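Local atomic coordinates of BsaWI endonuclease (Geobacillus stearothermophilus, PDB entry 4ZSF), a protein that is a restriction endonuclease of the PD-(D/E)XK type, which binds DNA and probably cleaves it with the help of metal ions. Residues 148-162 and 245-257. Residues are numbered along the deposited sequence; the frame is centred on the assembly and turned at random. Where two conformers were deposited one is given.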
loop_
_atom_site.group_PDB
_atom_site.type_symbol
_atom_site.label_atom_id
_atom_site.label_comp_id
_atom_site.label_asym_id
_atom_site.label_seq_id
_atom_site.Cartn_x
_atom_site.Cartn_y
_atom_site.Cartn_z
ATOM N N ILE A 148 20.710 -11.783 -10.400
ATOM C CA ILE A 148 21.587 -12.953 -10.594
ATOM C C ILE A 148 22.806 -12.515 -11.386
ATOM O O ILE A 148 22.703 -11.710 -12.348
ATOM C CB ILE A 148 20.832 -14.139 -11.235
ATOM C CG1 ILE A 148 21.743 -15.381 -11.376
ATOM C CG2 ILE A 148 20.147 -13.759 -12.593
ATOM C CD1 ILE A 148 20.923 -16.709 -11.720
ATOM N N THR A 149 23.968 -13.072 -11.027
ATOM C CA THR A 149 25.210 -12.696 -11.668
ATOM C C THR A 149 25.930 -13.874 -12.258
ATOM O O THR A 149 25.658 -15.049 -11.880
ATOM C CB THR A 149 26.210 -12.056 -10.687
ATOM O OG1 THR A 149 26.646 -13.049 -9.749
ATOM C CG2 THR A 149 25.608 -10.877 -9.923
ATOM N N VAL A 150 26.873 -13.573 -13.147
ATOM C CA VAL A 150 27.725 -14.622 -13.741
ATOM C C VAL A 150 29.160 -14.114 -13.729
ATOM O O VAL A 150 29.388 -12.906 -13.897
ATOM C CB VAL A 150 27.305 -14.970 -15.181
ATOM C CG1 VAL A 150 27.436 -13.708 -16.102
ATOM C CG2 VAL A 150 28.151 -16.110 -15.699
ATOM N N ARG A 151 30.115 -15.023 -13.471
ATOM C CA ARG A 151 31.511 -14.680 -13.447
ATOM C C ARG A 151 32.131 -14.965 -14.808
ATOM O O ARG A 151 31.952 -16.030 -15.369
ATOM C CB ARG A 151 32.200 -15.465 -12.307
ATOM C CG ARG A 151 33.657 -15.200 -12.132
ATOM C CD ARG A 151 34.067 -15.462 -10.667
ATOM N NE ARG A 151 33.787 -14.289 -9.838
ATOM C CZ ARG A 151 34.672 -13.330 -9.590
ATOM N NH1 ARG A 151 35.905 -13.442 -10.068
ATOM N NH2 ARG A 151 34.338 -12.278 -8.849
ATOM N N ASN A 152 32.792 -13.973 -15.374
ATOM C CA ASN A 152 33.431 -14.129 -16.675
ATOM C C ASN A 152 34.746 -13.367 -16.658
ATOM O O ASN A 152 34.776 -12.195 -16.314
ATOM C CB ASN A 152 32.497 -13.627 -17.799
ATOM C CG ASN A 152 33.102 -13.786 -19.188
ATOM O OD1 ASN A 152 33.751 -12.860 -19.703
ATOM N ND2 ASN A 152 32.938 -14.968 -19.781
ATOM N N ASN A 153 35.829 -14.051 -17.024
ATOM C CA ASN A 153 37.162 -13.454 -16.995
ATOM C C ASN A 153 37.420 -12.787 -15.655
ATOM O O ASN A 153 37.880 -11.646 -15.593
ATOM C CB ASN A 153 37.315 -12.475 -18.146
ATOM C CG ASN A 153 37.322 -13.181 -19.480
ATOM O OD1 ASN A 153 37.721 -14.349 -19.569
ATOM N ND2 ASN A 153 36.862 -12.492 -20.530
ATOM N N ASP A 154 37.097 -13.515 -14.583
ATOM C CA ASP A 154 37.336 -13.060 -13.215
ATOM C C ASP A 154 36.567 -11.803 -12.813
ATOM O O ASP A 154 36.941 -11.147 -11.860
ATOM C CB ASP A 154 38.837 -12.798 -12.974
ATOM C CG ASP A 154 39.659 -14.078 -12.871
ATOM O OD1 ASP A 154 39.162 -15.173 -13.227
ATOM O OD2 ASP A 154 40.826 -13.978 -12.439
ATOM N N LYS A 155 35.478 -11.488 -13.507
ATOM C CA LYS A 155 34.690 -10.293 -13.197
ATOM C C LYS A 155 33.265 -10.763 -13.034
ATOM O O LYS A 155 32.889 -11.748 -13.659
ATOM C CB LYS A 155 34.792 -9.257 -14.309
ATOM C CG LYS A 155 36.117 -8.493 -14.276
ATOM C CD LYS A 155 36.332 -7.772 -15.566
ATOM C CE LYS A 155 36.599 -8.767 -16.695
ATOM N NZ LYS A 155 37.617 -8.242 -17.656
ATOM N N GLU A 156 32.467 -10.067 -12.215
ATOM C CA GLU A 156 31.127 -10.530 -11.947
ATOM C C GLU A 156 30.151 -9.558 -12.580
ATOM O O GLU A 156 30.216 -8.331 -12.351
ATOM C CB GLU A 156 30.915 -10.633 -10.405
ATOM C CG GLU A 156 29.528 -11.156 -9.983
ATOM C CD GLU A 156 29.441 -11.498 -8.494
ATOM O OE1 GLU A 156 30.410 -11.182 -7.716
ATOM O OE2 GLU A 156 28.418 -12.110 -8.097
ATOM N N TYR A 157 29.218 -10.109 -13.359
ATOM C CA TYR A 157 28.257 -9.311 -14.111
ATOM C C TYR A 157 26.850 -9.600 -13.665
ATOM O O TYR A 157 26.486 -10.758 -13.662
ATOM C CB TYR A 157 28.336 -9.636 -15.586
ATOM C CG TYR A 157 29.681 -9.286 -16.172
ATOM C CD1 TYR A 157 29.918 -8.007 -16.671
ATOM C CD2 TYR A 157 30.734 -10.229 -16.191
ATOM C CE1 TYR A 157 31.190 -7.675 -17.227
ATOM C CE2 TYR A 157 31.985 -9.896 -16.735
ATOM C CZ TYR A 157 32.195 -8.635 -17.237
ATOM O OH TYR A 157 33.434 -8.348 -17.766
ATOM N N VAL A 158 26.045 -8.567 -13.368
ATOM C CA VAL A 158 24.603 -8.805 -13.219
ATOM C C VAL A 158 23.992 -9.051 -14.609
ATOM O O VAL A 158 24.133 -8.216 -15.494
ATOM C CB VAL A 158 23.899 -7.607 -12.551
ATOM C CG1 VAL A 158 22.359 -7.807 -12.554
ATOM C CG2 VAL A 158 24.429 -7.456 -11.161
ATOM N N PHE A 159 23.289 -10.172 -14.804
ATOM C CA PHE A 159 22.657 -10.381 -16.127
ATOM C C PHE A 159 21.135 -10.578 -15.982
ATOM O O PHE A 159 20.436 -10.644 -17.002
ATOM C CB PHE A 159 23.270 -11.591 -16.855
ATOM C CG PHE A 159 22.937 -12.977 -16.218
ATOM C CD1 PHE A 159 23.746 -13.514 -15.206
ATOM C CD2 PHE A 159 21.806 -13.712 -16.652
ATOM C CE1 PHE A 159 23.432 -14.800 -14.617
ATOM C CE2 PHE A 159 21.531 -14.948 -16.140
ATOM C CZ PHE A 159 22.284 -15.487 -15.130
ATOM N N GLY A 160 20.621 -10.748 -14.751
ATOM C CA GLY A 160 19.194 -11.028 -14.649
ATOM C C GLY A 160 18.552 -10.356 -13.438
ATOM O O GLY A 160 19.248 -10.088 -12.430
ATOM N N CYS A 161 17.261 -10.034 -13.589
ATOM C CA CYS A 161 16.427 -9.377 -12.576
ATOM C C CYS A 161 15.285 -10.344 -12.253
ATOM O O CYS A 161 14.661 -10.919 -13.161
ATOM C CB CYS A 161 15.839 -8.082 -13.162
ATOM S SG CYS A 161 17.080 -6.885 -13.675
ATOM N N ILE A 162 15.015 -10.545 -10.971
ATOM C CA ILE A 162 14.099 -11.581 -10.539
ATOM C C ILE A 162 13.059 -11.030 -9.560
ATOM O O ILE A 162 13.399 -10.362 -8.559
ATOM C CB ILE A 162 14.884 -12.717 -9.804
ATOM C CG1 ILE A 162 15.935 -13.339 -10.754
ATOM C CG2 ILE A 162 13.903 -13.747 -9.184
ATOM C CD1 ILE A 162 17.055 -14.091 -9.944
ATOM N N PHE A 245 14.713 -23.300 -13.569
ATOM C CA PHE A 245 15.282 -21.963 -13.351
ATOM C C PHE A 245 16.833 -22.019 -13.496
ATOM O O PHE A 245 17.452 -21.168 -14.161
ATOM C CB PHE A 245 14.889 -21.441 -11.951
ATOM C CG PHE A 245 15.662 -20.186 -11.536
ATOM C CD1 PHE A 245 15.286 -18.932 -11.989
ATOM C CD2 PHE A 245 16.743 -20.291 -10.673
ATOM C CE1 PHE A 245 16.036 -17.781 -11.631
ATOM C CE2 PHE A 245 17.490 -19.174 -10.311
ATOM C CZ PHE A 245 17.134 -17.907 -10.767
ATOM N N VAL A 246 17.453 -22.986 -12.839
ATOM C CA VAL A 246 18.920 -23.113 -12.912
ATOM C C VAL A 246 19.364 -23.409 -14.339
ATOM O O VAL A 246 20.316 -22.761 -14.836
ATOM C CB VAL A 246 19.465 -24.200 -11.949
ATOM C CG1 VAL A 246 20.997 -24.499 -12.191
ATOM C CG2 VAL A 246 19.214 -23.808 -10.522
ATOM N N GLN A 247 18.699 -24.346 -15.023
ATOM C CA GLN A 247 19.161 -24.654 -16.394
ATOM C C GLN A 247 18.930 -23.448 -17.349
ATOM O O GLN A 247 19.769 -23.157 -18.226
ATOM C CB GLN A 247 18.500 -25.947 -16.891
ATOM C CG GLN A 247 18.918 -27.168 -16.043
ATOM C CD GLN A 247 20.425 -27.348 -16.050
ATOM O OE1 GLN A 247 21.019 -27.300 -17.111
ATOM N NE2 GLN A 247 21.049 -27.428 -14.878
ATOM N N HIS A 248 17.827 -22.713 -17.181
ATOM C CA HIS A 248 17.618 -21.538 -18.037
ATOM C C HIS A 248 18.608 -20.428 -17.679
ATOM O O HIS A 248 19.031 -19.670 -18.579
ATOM C CB HIS A 248 16.169 -21.031 -17.968
ATOM C CG HIS A 248 15.167 -22.023 -18.506
ATOM N ND1 HIS A 248 13.806 -21.906 -18.284
ATOM C CD2 HIS A 248 15.343 -23.166 -19.209
ATOM C CE1 HIS A 248 13.181 -22.914 -18.865
ATOM N NE2 HIS A 248 14.084 -23.691 -19.452
ATOM N N ALA A 249 18.943 -20.300 -16.396
ATOM C CA ALA A 249 19.948 -19.273 -16.013
ATOM C C ALA A 249 21.274 -19.535 -16.750
ATOM O O ALA A 249 21.977 -18.580 -17.124
ATOM C CB ALA A 249 20.200 -19.272 -14.521
ATOM N N ARG A 250 21.649 -20.804 -16.892
ATOM C CA ARG A 250 22.890 -21.135 -17.638
ATOM C C ARG A 250 22.862 -20.574 -19.060
ATOM O O ARG A 250 23.862 -20.008 -19.591
ATOM C CB ARG A 250 23.085 -22.657 -17.700
ATOM C CG ARG A 250 23.448 -23.244 -16.334
ATOM C CD ARG A 250 23.458 -24.774 -16.452
ATOM N NE ARG A 250 24.622 -25.207 -17.226
ATOM C CZ ARG A 250 24.824 -26.453 -17.624
ATOM N NH1 ARG A 250 23.899 -27.368 -17.370
ATOM N NH2 ARG A 250 25.953 -26.778 -18.278
ATOM N N GLU A 251 21.702 -20.780 -19.690
ATOM C CA GLU A 251 21.540 -20.367 -21.064
ATOM C C GLU A 251 21.444 -18.841 -21.173
ATOM O O GLU A 251 21.993 -18.255 -22.103
ATOM C CB GLU A 251 20.303 -21.003 -21.697
ATOM C CG GLU A 251 20.333 -20.770 -23.209
ATOM C CD GLU A 251 19.110 -21.333 -23.942
ATOM O OE1 GLU A 251 18.197 -21.914 -23.290
ATOM O OE2 GLU A 251 19.077 -21.174 -25.182
ATOM N N ALA A 252 20.703 -18.225 -20.254
ATOM C CA ALA A 252 20.566 -16.770 -20.229
ATOM C C ALA A 252 21.947 -16.107 -20.050
ATOM O O ALA A 252 22.262 -15.091 -20.718
ATOM C CB ALA A 252 19.629 -16.365 -19.075
ATOM N N ALA A 253 22.749 -16.653 -19.135
ATOM C CA ALA A 253 24.063 -16.005 -18.851
ATOM C C ALA A 253 24.933 -16.039 -20.121
ATOM O O ALA A 253 25.613 -15.043 -20.475
ATOM C CB ALA A 253 24.795 -16.676 -17.646
ATOM N N GLU A 254 24.898 -17.175 -20.794
ATOM C CA GLU A 254 25.673 -17.361 -22.007
ATOM C C GLU A 254 25.269 -16.314 -23.046
ATOM O O GLU A 254 26.110 -15.617 -23.629
ATOM C CB GLU A 254 25.451 -18.784 -22.537
ATOM C CG GLU A 254 25.754 -18.969 -24.050
ATOM C CD GLU A 254 27.237 -18.840 -24.402
ATOM O OE1 GLU A 254 28.090 -19.111 -23.519
ATOM O OE2 GLU A 254 27.545 -18.460 -25.574
ATOM N N ASP A 255 23.966 -16.188 -23.244
ATOM C CA ASP A 255 23.453 -15.296 -24.296
ATOM C C ASP A 255 23.619 -13.838 -23.880
ATOM O O ASP A 255 23.805 -13.000 -24.743
ATOM C CB ASP A 255 22.012 -15.595 -24.643
ATOM C CG ASP A 255 21.869 -16.841 -25.526
ATOM O OD1 ASP A 255 22.894 -17.401 -26.070
ATOM O OD2 ASP A 255 20.727 -17.289 -25.693
ATOM N N TRP A 256 23.536 -13.525 -22.578
ATOM C CA TRP A 256 23.749 -12.157 -22.157
ATOM C C TRP A 256 25.201 -11.749 -22.381
ATOM O O TRP A 256 25.508 -10.613 -22.831
ATOM C CB TRP A 256 23.340 -12.012 -20.685
ATOM C CG TRP A 256 23.346 -10.620 -20.198
ATOM C CD1 TRP A 256 22.254 -9.782 -20.081
ATOM C CD2 TRP A 256 24.463 -9.913 -19.648
ATOM N NE1 TRP A 256 22.634 -8.584 -19.502
ATOM C CE2 TRP A 256 23.989 -8.635 -19.233
ATOM C CE3 TRP A 256 25.814 -10.230 -19.479
ATOM C CZ2 TRP A 256 24.831 -7.668 -18.643
ATOM C CZ3 TRP A 256 26.677 -9.244 -18.929
ATOM C CH2 TRP A 256 26.170 -7.986 -18.499
ATOM N N LEU A 257 26.115 -12.676 -22.087
ATOM C CA LEU A 257 27.517 -12.387 -22.287
ATOM C C LEU A 257 27.857 -12.263 -23.780
ATOM O O LEU A 257 28.658 -11.436 -24.150
ATOM C CB LEU A 257 28.386 -13.496 -21.682
ATOM C CG LEU A 257 28.355 -13.528 -20.139
ATOM C CD1 LEU A 257 28.990 -14.861 -19.722
ATOM C CD2 LEU A 257 29.146 -12.289 -19.587
#
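Phe245, in the first turn of helix 243-258, begins the contact, its CZ lying 3.9 Å from CD1 of Ile162, which comes in at the ring edge. The helix packs across the beta hairpin 148-162, two adjacent strands of the mixed sheet of a PD-(D/E)XK nuclease core; over 245-257 its axis runs 8.6 Å from that of strand 155-162, at 131°. The hairpin reverses through a type I' turn from Asn152 to Lys155 and carries a classic beta bulge, Phe159 and Gly160 both facing Ile148: Phe159 N hydrogen-bonds to Ile148 O at 3.0 Å, and Gly160 N weakly to the same oxygen. Trp188 of strand 188-193 meets the Phe245 ring and also touches Ala249 and Ala252. Ile148 CG1 is anti to the backbone N (chi1 -177°), bringing CD1 to 3.9 Å from CB of Ala249. The Ala252 methyl meets CE2 of Phe159 obliquely. Ala253 sits over one face of the same ring in a CH-pi contact, CB 3.8 Å from its centroid and 15° off the normal, and the same methyl packs against Val150; CG2 of Ile148 lies on the opposite face, so the phenyl is clamped between strand and helix. Trp256 in turn receives CB of Phe159 over one face, 3.5 Å from the centroid of the five-membered ring, also CH-pi. The Val158 carbonyl oxygen lies above that same indole face, and CB of Tyr157 meets CZ3 obliquely at 3.8 Å. Were Trp256 an alanine, a gap would probably open beside the Val158-Phe159 backbone and CB of Phe159 would lose its aromatic support. Leu257 closes the contact near the hairpin turn: its methyls reach tip to tip toward CG1 of Val150, and CD1 lies 3.9 Å from ND2 of Asn152.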